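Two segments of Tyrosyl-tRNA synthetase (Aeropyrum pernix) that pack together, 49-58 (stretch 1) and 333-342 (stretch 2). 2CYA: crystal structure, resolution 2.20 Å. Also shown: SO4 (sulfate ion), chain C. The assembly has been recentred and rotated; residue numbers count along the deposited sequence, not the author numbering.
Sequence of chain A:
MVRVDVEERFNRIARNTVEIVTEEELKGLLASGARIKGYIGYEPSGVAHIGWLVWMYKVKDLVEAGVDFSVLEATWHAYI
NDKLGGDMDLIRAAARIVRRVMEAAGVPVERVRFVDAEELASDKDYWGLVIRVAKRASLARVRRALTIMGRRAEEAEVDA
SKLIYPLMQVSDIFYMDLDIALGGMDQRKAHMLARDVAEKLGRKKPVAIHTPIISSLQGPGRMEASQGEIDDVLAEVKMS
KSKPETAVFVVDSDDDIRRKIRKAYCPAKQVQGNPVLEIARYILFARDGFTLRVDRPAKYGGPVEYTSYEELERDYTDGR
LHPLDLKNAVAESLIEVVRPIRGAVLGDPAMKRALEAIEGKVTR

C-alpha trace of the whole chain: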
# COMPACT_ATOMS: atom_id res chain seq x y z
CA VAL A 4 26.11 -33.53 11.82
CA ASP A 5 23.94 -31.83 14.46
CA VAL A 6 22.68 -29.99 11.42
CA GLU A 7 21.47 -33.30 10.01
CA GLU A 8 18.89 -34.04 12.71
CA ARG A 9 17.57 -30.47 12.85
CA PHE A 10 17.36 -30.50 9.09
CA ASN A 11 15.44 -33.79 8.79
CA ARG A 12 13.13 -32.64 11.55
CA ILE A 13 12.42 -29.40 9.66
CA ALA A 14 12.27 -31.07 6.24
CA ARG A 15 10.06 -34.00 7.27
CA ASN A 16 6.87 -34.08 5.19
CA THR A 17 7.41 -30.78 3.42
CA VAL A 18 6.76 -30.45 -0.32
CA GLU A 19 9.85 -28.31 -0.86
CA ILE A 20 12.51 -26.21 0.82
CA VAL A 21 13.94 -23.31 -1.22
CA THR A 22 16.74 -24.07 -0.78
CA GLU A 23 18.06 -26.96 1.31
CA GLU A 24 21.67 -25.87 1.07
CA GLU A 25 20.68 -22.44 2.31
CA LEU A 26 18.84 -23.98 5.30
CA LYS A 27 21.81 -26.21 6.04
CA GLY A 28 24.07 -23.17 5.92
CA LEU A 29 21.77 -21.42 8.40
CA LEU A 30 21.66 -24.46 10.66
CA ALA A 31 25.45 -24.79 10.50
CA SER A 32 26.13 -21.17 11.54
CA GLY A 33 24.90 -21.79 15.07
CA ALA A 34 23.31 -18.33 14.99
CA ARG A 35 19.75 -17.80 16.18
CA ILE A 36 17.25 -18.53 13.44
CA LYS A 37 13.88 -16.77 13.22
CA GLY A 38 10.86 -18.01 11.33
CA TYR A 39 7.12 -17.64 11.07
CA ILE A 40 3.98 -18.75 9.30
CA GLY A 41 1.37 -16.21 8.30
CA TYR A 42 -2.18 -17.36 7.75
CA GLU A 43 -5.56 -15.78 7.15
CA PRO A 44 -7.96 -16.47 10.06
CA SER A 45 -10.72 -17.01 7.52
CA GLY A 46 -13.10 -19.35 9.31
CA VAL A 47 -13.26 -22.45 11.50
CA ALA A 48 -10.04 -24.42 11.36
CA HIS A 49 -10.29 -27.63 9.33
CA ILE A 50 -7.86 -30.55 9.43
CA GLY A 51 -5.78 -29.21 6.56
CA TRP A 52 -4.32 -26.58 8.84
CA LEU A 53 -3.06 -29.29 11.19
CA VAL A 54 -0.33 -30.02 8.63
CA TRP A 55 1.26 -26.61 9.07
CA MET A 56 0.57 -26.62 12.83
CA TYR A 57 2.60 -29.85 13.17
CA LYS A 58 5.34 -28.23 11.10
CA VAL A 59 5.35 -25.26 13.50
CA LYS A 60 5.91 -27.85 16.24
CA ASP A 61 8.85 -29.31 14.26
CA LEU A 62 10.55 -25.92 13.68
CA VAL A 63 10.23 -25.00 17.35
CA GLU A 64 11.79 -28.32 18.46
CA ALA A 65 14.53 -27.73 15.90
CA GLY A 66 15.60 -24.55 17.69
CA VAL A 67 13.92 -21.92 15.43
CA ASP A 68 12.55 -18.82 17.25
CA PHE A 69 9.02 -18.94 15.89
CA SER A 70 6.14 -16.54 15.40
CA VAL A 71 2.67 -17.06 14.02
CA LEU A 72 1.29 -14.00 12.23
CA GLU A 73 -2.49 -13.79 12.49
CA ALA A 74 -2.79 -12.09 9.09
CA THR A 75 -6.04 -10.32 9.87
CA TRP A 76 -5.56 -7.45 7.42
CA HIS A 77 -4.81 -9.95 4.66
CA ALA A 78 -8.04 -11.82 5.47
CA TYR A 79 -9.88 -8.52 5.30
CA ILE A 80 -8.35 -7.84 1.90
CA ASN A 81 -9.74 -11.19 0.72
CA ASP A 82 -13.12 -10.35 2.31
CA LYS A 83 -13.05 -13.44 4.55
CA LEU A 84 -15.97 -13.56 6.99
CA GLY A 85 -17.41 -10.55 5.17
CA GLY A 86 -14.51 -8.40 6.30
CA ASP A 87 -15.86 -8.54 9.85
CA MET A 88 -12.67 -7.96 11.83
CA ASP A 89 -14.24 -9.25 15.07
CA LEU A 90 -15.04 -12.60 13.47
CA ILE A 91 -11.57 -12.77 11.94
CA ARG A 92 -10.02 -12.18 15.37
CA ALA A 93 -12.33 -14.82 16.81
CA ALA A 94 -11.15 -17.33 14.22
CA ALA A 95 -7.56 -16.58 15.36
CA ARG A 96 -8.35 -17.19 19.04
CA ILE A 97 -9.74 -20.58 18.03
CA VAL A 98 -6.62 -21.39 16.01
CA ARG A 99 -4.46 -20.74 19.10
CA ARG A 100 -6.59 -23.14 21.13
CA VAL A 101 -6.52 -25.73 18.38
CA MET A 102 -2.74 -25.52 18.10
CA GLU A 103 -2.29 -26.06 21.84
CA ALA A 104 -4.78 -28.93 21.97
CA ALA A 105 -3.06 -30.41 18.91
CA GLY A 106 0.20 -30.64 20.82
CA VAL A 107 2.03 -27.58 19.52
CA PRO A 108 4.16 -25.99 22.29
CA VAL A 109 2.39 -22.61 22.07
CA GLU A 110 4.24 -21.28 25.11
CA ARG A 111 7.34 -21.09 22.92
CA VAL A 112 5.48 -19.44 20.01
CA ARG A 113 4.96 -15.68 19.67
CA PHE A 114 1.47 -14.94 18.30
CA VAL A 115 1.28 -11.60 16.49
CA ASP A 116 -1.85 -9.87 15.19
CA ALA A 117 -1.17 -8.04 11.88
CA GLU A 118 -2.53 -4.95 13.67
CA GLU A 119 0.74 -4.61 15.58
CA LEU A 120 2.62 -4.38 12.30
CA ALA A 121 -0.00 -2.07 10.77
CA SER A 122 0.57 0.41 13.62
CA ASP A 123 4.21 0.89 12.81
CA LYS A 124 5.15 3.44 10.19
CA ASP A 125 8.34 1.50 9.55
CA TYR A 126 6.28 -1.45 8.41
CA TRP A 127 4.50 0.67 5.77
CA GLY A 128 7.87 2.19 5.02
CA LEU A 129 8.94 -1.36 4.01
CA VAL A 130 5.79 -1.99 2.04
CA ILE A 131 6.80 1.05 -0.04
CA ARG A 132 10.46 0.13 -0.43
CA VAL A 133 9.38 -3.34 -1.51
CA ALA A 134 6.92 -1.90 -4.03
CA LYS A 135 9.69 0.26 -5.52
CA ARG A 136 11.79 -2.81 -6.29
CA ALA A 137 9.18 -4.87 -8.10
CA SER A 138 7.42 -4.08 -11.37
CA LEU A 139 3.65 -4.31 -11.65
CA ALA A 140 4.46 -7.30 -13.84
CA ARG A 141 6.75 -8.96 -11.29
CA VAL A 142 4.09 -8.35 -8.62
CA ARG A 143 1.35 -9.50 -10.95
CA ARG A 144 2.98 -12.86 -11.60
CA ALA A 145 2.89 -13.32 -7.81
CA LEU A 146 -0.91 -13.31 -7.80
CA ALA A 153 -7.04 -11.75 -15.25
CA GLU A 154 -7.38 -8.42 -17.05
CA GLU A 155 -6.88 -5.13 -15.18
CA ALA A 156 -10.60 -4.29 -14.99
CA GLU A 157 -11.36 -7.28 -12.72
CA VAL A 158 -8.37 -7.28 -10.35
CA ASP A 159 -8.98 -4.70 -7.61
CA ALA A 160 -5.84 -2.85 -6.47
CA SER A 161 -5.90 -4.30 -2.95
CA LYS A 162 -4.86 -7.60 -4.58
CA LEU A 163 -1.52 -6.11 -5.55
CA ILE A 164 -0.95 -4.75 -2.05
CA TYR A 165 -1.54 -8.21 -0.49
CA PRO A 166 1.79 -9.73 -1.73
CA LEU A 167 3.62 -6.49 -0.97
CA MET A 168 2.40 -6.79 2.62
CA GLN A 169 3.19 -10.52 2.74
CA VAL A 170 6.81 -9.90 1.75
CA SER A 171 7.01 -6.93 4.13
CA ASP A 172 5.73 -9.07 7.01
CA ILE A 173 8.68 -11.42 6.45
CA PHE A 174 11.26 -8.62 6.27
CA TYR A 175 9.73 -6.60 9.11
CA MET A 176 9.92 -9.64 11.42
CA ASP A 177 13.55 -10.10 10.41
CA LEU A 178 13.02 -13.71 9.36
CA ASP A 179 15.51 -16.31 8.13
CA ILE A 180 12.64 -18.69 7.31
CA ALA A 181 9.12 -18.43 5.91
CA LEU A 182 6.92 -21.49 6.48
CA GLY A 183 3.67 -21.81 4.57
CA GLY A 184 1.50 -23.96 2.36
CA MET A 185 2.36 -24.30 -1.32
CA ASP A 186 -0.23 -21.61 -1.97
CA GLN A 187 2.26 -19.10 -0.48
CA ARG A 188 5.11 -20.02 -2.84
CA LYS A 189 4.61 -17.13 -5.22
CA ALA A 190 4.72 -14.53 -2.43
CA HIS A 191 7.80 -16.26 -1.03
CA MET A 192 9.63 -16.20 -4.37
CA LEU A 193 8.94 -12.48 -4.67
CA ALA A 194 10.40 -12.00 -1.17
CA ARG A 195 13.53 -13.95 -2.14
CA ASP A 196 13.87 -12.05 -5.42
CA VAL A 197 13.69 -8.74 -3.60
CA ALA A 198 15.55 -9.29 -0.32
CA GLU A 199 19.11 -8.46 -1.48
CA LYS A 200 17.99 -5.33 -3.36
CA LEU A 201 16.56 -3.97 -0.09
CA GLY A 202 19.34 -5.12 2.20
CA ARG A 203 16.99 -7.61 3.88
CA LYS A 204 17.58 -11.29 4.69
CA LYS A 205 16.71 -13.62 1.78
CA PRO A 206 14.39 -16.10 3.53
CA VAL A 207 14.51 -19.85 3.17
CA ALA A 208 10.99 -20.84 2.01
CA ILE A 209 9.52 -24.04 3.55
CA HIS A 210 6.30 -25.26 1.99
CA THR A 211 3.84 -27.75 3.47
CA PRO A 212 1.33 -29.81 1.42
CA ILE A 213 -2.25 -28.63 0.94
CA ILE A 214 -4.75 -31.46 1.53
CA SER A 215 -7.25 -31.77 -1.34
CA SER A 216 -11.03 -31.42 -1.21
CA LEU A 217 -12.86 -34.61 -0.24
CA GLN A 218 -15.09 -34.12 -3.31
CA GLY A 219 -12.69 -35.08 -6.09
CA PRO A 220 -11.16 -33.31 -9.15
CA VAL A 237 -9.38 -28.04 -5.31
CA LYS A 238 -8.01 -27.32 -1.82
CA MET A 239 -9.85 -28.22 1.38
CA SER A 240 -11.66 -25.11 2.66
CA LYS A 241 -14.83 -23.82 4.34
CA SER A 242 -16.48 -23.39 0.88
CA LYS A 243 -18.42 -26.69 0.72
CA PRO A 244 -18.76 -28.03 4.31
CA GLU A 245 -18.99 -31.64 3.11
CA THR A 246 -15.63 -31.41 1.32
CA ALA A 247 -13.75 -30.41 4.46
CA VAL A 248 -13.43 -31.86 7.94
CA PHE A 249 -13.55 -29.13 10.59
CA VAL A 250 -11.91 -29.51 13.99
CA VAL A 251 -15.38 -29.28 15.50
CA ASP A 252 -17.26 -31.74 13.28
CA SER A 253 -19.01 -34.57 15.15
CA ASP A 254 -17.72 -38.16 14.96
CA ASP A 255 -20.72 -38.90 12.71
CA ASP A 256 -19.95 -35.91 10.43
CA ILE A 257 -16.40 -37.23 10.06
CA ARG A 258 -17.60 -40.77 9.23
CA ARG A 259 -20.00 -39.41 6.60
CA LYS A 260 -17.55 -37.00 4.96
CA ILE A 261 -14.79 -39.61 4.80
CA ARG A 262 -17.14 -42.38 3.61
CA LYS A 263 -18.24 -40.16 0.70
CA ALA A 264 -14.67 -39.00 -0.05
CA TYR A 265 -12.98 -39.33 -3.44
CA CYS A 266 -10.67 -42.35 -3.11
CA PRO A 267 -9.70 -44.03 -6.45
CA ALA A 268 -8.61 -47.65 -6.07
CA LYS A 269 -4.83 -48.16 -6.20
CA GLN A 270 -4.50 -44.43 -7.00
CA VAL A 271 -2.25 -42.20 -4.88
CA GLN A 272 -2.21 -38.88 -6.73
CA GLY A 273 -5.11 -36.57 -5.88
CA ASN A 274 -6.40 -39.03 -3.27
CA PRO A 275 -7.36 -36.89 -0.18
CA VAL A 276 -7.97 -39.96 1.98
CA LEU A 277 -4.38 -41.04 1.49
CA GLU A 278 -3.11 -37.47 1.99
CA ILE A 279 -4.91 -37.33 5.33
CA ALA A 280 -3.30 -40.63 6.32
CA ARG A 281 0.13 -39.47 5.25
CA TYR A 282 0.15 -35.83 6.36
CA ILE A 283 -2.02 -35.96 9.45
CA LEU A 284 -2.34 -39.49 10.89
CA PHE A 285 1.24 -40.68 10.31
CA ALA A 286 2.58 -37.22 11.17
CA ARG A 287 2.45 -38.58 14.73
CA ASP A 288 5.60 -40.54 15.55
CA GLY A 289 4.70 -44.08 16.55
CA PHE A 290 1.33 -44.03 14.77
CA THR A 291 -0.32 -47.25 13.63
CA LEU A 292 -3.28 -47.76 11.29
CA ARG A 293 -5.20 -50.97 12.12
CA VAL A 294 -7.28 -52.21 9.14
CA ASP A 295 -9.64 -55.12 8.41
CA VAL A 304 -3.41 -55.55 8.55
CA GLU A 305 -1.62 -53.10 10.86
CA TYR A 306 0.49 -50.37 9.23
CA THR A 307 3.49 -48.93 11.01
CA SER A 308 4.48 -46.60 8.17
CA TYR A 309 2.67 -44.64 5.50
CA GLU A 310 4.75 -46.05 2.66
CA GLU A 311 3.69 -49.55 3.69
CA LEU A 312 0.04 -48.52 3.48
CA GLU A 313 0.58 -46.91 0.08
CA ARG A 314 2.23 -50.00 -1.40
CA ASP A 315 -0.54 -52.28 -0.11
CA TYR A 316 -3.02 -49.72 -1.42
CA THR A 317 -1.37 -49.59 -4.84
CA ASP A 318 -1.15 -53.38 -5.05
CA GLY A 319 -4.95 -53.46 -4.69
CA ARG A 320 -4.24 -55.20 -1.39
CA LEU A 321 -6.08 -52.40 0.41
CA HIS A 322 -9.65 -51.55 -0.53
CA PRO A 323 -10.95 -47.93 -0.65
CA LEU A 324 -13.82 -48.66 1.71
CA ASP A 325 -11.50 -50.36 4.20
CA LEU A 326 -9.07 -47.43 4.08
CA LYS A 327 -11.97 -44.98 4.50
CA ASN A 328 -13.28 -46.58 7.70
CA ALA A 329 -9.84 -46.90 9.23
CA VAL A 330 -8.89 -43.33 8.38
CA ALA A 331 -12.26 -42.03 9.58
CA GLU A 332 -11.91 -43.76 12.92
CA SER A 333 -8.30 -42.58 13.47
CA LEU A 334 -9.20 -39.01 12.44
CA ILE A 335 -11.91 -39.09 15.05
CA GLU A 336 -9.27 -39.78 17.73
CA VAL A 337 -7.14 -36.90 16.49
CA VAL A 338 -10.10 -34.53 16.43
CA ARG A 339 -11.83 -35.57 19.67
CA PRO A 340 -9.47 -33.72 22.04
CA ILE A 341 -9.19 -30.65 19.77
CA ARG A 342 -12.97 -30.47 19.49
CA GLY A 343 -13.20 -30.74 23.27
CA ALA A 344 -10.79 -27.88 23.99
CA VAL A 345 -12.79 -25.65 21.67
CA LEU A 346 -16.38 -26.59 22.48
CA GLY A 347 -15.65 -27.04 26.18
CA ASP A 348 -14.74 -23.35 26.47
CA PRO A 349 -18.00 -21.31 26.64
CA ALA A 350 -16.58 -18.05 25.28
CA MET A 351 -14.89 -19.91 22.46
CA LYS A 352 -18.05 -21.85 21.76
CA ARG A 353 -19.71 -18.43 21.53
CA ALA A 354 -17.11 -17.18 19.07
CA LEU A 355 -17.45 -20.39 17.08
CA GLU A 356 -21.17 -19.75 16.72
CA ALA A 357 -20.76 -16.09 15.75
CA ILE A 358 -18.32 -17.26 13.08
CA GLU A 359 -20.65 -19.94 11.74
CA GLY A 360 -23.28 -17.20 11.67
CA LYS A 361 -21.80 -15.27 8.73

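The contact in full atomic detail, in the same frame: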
# COMPACT_ATOMS: atom_id res chain seq x y z
N HIS A 49 -9.96 -26.29 9.79
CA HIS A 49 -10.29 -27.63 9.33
C HIS A 49 -8.99 -28.44 9.44
O HIS A 49 -7.93 -27.87 9.70
CB HIS A 49 -10.86 -27.60 7.91
CG HIS A 49 -9.97 -26.95 6.90
ND1 HIS A 49 -8.83 -27.55 6.42
CD2 HIS A 49 -10.08 -25.77 6.25
CE1 HIS A 49 -8.27 -26.76 5.51
NE2 HIS A 49 -9.02 -25.68 5.39
N ILE A 50 -9.05 -29.74 9.23
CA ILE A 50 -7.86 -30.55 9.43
C ILE A 50 -6.65 -30.23 8.56
O ILE A 50 -5.53 -30.59 8.91
CB ILE A 50 -8.20 -32.04 9.33
CG1 ILE A 50 -8.76 -32.38 7.93
CG2 ILE A 50 -9.20 -32.39 10.43
CD1 ILE A 50 -8.99 -33.88 7.73
N GLY A 51 -6.88 -29.54 7.45
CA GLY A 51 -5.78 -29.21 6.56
C GLY A 51 -4.75 -28.34 7.23
O GLY A 51 -3.55 -28.44 6.94
N TRP A 52 -5.21 -27.49 8.13
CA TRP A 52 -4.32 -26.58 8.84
C TRP A 52 -3.43 -27.32 9.83
O TRP A 52 -2.38 -26.80 10.22
CB TRP A 52 -5.14 -25.51 9.59
CG TRP A 52 -5.87 -24.56 8.68
CD1 TRP A 52 -5.93 -24.60 7.30
CD2 TRP A 52 -6.70 -23.45 9.07
NE1 TRP A 52 -6.75 -23.60 6.82
CE2 TRP A 52 -7.23 -22.88 7.89
CE3 TRP A 52 -7.04 -22.89 10.31
CZ2 TRP A 52 -8.09 -21.77 7.91
CZ3 TRP A 52 -7.89 -21.78 10.33
CH2 TRP A 52 -8.41 -21.24 9.14
N LEU A 53 -3.85 -28.52 10.23
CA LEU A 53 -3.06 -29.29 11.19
C LEU A 53 -1.67 -29.58 10.61
O LEU A 53 -0.68 -29.61 11.33
CB LEU A 53 -3.78 -30.61 11.56
CG LEU A 53 -5.04 -30.55 12.46
CD1 LEU A 53 -5.63 -31.94 12.63
CD2 LEU A 53 -4.67 -29.97 13.85
N VAL A 54 -1.61 -29.77 9.29
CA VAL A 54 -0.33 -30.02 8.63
C VAL A 54 0.68 -28.91 8.92
O VAL A 54 1.83 -29.19 9.28
CB VAL A 54 -0.47 -30.14 7.09
CG1 VAL A 54 0.91 -30.37 6.48
CG2 VAL A 54 -1.41 -31.29 6.72
N TRP A 55 0.28 -27.64 8.77
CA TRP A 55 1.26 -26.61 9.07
C TRP A 55 1.44 -26.41 10.58
O TRP A 55 2.50 -25.99 11.04
CB TRP A 55 0.93 -25.29 8.36
CG TRP A 55 -0.36 -24.60 8.69
CD1 TRP A 55 -1.48 -24.54 7.91
CD2 TRP A 55 -0.62 -23.78 9.84
NE1 TRP A 55 -2.42 -23.71 8.50
CE2 TRP A 55 -1.92 -23.24 9.68
CE3 TRP A 55 0.13 -23.45 10.99
CZ2 TRP A 55 -2.49 -22.37 10.63
CZ3 TRP A 55 -0.44 -22.59 11.92
CH2 TRP A 55 -1.74 -22.06 11.73
N MET A 56 0.43 -26.76 11.38
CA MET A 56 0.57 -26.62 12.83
C MET A 56 1.64 -27.62 13.32
O MET A 56 2.47 -27.29 14.15
CB MET A 56 -0.77 -26.86 13.53
CG MET A 56 -1.80 -25.76 13.28
SD MET A 56 -3.42 -26.17 13.98
CE MET A 56 -4.40 -24.67 13.57
N TYR A 57 1.62 -28.83 12.78
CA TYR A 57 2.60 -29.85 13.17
C TYR A 57 4.00 -29.40 12.74
O TYR A 57 4.99 -29.69 13.42
CB TYR A 57 2.27 -31.20 12.52
CG TYR A 57 0.98 -31.83 13.02
CD1 TYR A 57 0.55 -31.66 14.35
CD2 TYR A 57 0.21 -32.64 12.18
CE1 TYR A 57 -0.59 -32.28 14.82
CE2 TYR A 57 -0.94 -33.28 12.65
CZ TYR A 57 -1.33 -33.09 13.97
OH TYR A 57 -2.46 -33.74 14.44
N LYS A 58 4.07 -28.70 11.61
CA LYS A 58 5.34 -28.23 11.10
C LYS A 58 5.85 -27.12 12.03
O LYS A 58 7.05 -27.02 12.28
CB LYS A 58 5.19 -27.74 9.66
CG LYS A 58 6.50 -27.45 8.93
CD LYS A 58 7.58 -28.54 9.15
CE LYS A 58 7.12 -29.93 8.72
NZ LYS A 58 8.21 -30.92 8.99
N SER A 333 -9.51 -43.19 12.91
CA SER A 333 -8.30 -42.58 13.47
C SER A 333 -8.42 -41.04 13.53
O SER A 333 -7.98 -40.40 14.47
CB SER A 333 -7.08 -42.95 12.64
OG SER A 333 -6.95 -44.35 12.56
N LEU A 334 -9.03 -40.46 12.50
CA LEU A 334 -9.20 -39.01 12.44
C LEU A 334 -10.06 -38.56 13.61
O LEU A 334 -9.85 -37.50 14.20
CB LEU A 334 -9.88 -38.64 11.13
CG LEU A 334 -9.74 -37.22 10.62
CD1 LEU A 334 -8.27 -36.80 10.67
CD2 LEU A 334 -10.29 -37.17 9.18
N ILE A 335 -11.05 -39.37 13.94
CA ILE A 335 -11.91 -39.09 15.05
C ILE A 335 -11.08 -38.97 16.34
O ILE A 335 -11.30 -38.06 17.14
CB ILE A 335 -12.98 -40.19 15.20
CG1 ILE A 335 -14.06 -39.97 14.12
CG2 ILE A 335 -13.53 -40.19 16.62
CD1 ILE A 335 -15.10 -41.07 14.02
N GLU A 336 -10.10 -39.86 16.53
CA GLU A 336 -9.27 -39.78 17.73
C GLU A 336 -8.43 -38.51 17.74
O GLU A 336 -8.21 -37.90 18.79
CB GLU A 336 -8.35 -41.00 17.86
CG GLU A 336 -9.06 -42.34 18.02
CD GLU A 336 -10.14 -42.31 19.09
OE1 GLU A 336 -9.91 -41.73 20.18
OE2 GLU A 336 -11.23 -42.89 18.85
N VAL A 337 -7.95 -38.11 16.57
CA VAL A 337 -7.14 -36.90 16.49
C VAL A 337 -8.00 -35.68 16.79
O VAL A 337 -7.57 -34.77 17.49
CB VAL A 337 -6.51 -36.72 15.08
CG1 VAL A 337 -5.85 -35.35 14.99
CG2 VAL A 337 -5.44 -37.84 14.82
N VAL A 338 -9.21 -35.67 16.25
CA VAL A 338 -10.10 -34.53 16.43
C VAL A 338 -10.78 -34.42 17.80
O VAL A 338 -10.96 -33.32 18.32
CB VAL A 338 -11.18 -34.53 15.32
CG1 VAL A 338 -12.27 -33.54 15.65
CG2 VAL A 338 -10.53 -34.16 13.98
N ARG A 339 -11.14 -35.55 18.38
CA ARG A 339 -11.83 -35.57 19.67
C ARG A 339 -11.29 -34.58 20.70
O ARG A 339 -12.02 -33.72 21.17
CB ARG A 339 -11.82 -37.00 20.24
CG ARG A 339 -12.60 -37.16 21.54
CD ARG A 339 -12.93 -38.65 21.79
NE ARG A 339 -13.94 -39.15 20.85
CZ ARG A 339 -14.00 -40.41 20.43
NH1 ARG A 339 -13.11 -41.30 20.85
NH2 ARG A 339 -14.95 -40.79 19.57
N PRO A 340 -9.99 -34.68 21.05
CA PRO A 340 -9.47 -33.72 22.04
C PRO A 340 -9.44 -32.26 21.58
O PRO A 340 -9.61 -31.35 22.40
CB PRO A 340 -8.08 -34.28 22.36
CG PRO A 340 -7.70 -35.00 21.11
CD PRO A 340 -8.99 -35.69 20.72
N ILE A 341 -9.20 -32.02 20.29
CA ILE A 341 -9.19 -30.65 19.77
C ILE A 341 -10.59 -30.07 19.87
O ILE A 341 -10.79 -28.92 20.31
CB ILE A 341 -8.73 -30.63 18.31
CG1 ILE A 341 -7.29 -31.16 18.25
CG2 ILE A 341 -8.84 -29.20 17.74
CD1 ILE A 341 -6.77 -31.39 16.87
N ARG A 342 -11.57 -30.86 19.44
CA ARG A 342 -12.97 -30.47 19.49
C ARG A 342 -13.36 -30.14 20.93
O ARG A 342 -14.06 -29.16 21.19
CB ARG A 342 -13.83 -31.60 18.95
CG ARG A 342 -15.32 -31.28 18.85
CD ARG A 342 -16.03 -32.43 18.17
NE ARG A 342 -15.78 -33.67 18.89
CZ ARG A 342 -15.75 -34.88 18.35
NH1 ARG A 342 -15.96 -35.06 17.04
NH2 ARG A 342 -15.49 -35.92 19.13
S SO4 C . -8.31 -22.14 3.68
O1 SO4 C . -7.53 -23.28 3.01
O2 SO4 C . -7.30 -21.06 4.05
O3 SO4 C . -9.17 -21.59 2.70
O4 SO4 C . -8.74 -22.68 4.92

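The helix axes of the two stretches, 74° apart in direction, come no nearer than 13.0 Å, and side chains alone span the gap; no hydrogen bond or salt bridge joins the stretches, and the contact rests on side-chain atoms that bury 222 Å² in total. The wide spacing is bridged by branched aliphatic residues. I50 sends CD1 to within 3.8 Å of L334 CD2, while its CG2 lies 4.2 Å from V338 CG2, so its two branches meet successive turns of the second helix. One turn further on, L53 reaches V337 (L53 CD1 to V337 CG1, 4.2 Å) and I341 (L53 CD2 to I341 CD1, 3.9 Å). Y57 starts out sideways, but its long ring carries OH to 3.8 Å from V337 CG1, a contact without a polar partner across the interface.

No polar bond crosses between the stretches. H49 ND1 accepts from G51 N at 3.0 Å, capping the turn that leads into the helix, and the other ring nitrogen, NE2, donates to sulfate O4 at 3.0 Å. W52 NE1 donates to the same O4 at 2.9 Å, clear of stretch 2. In stretch 2, P340 has no amide hydrogen to give to the preceding turn, and the helix kinks there. R339 NH1 pairs with E336 OE2 in a 3.2 Å salt bridge, outside the apolar contact.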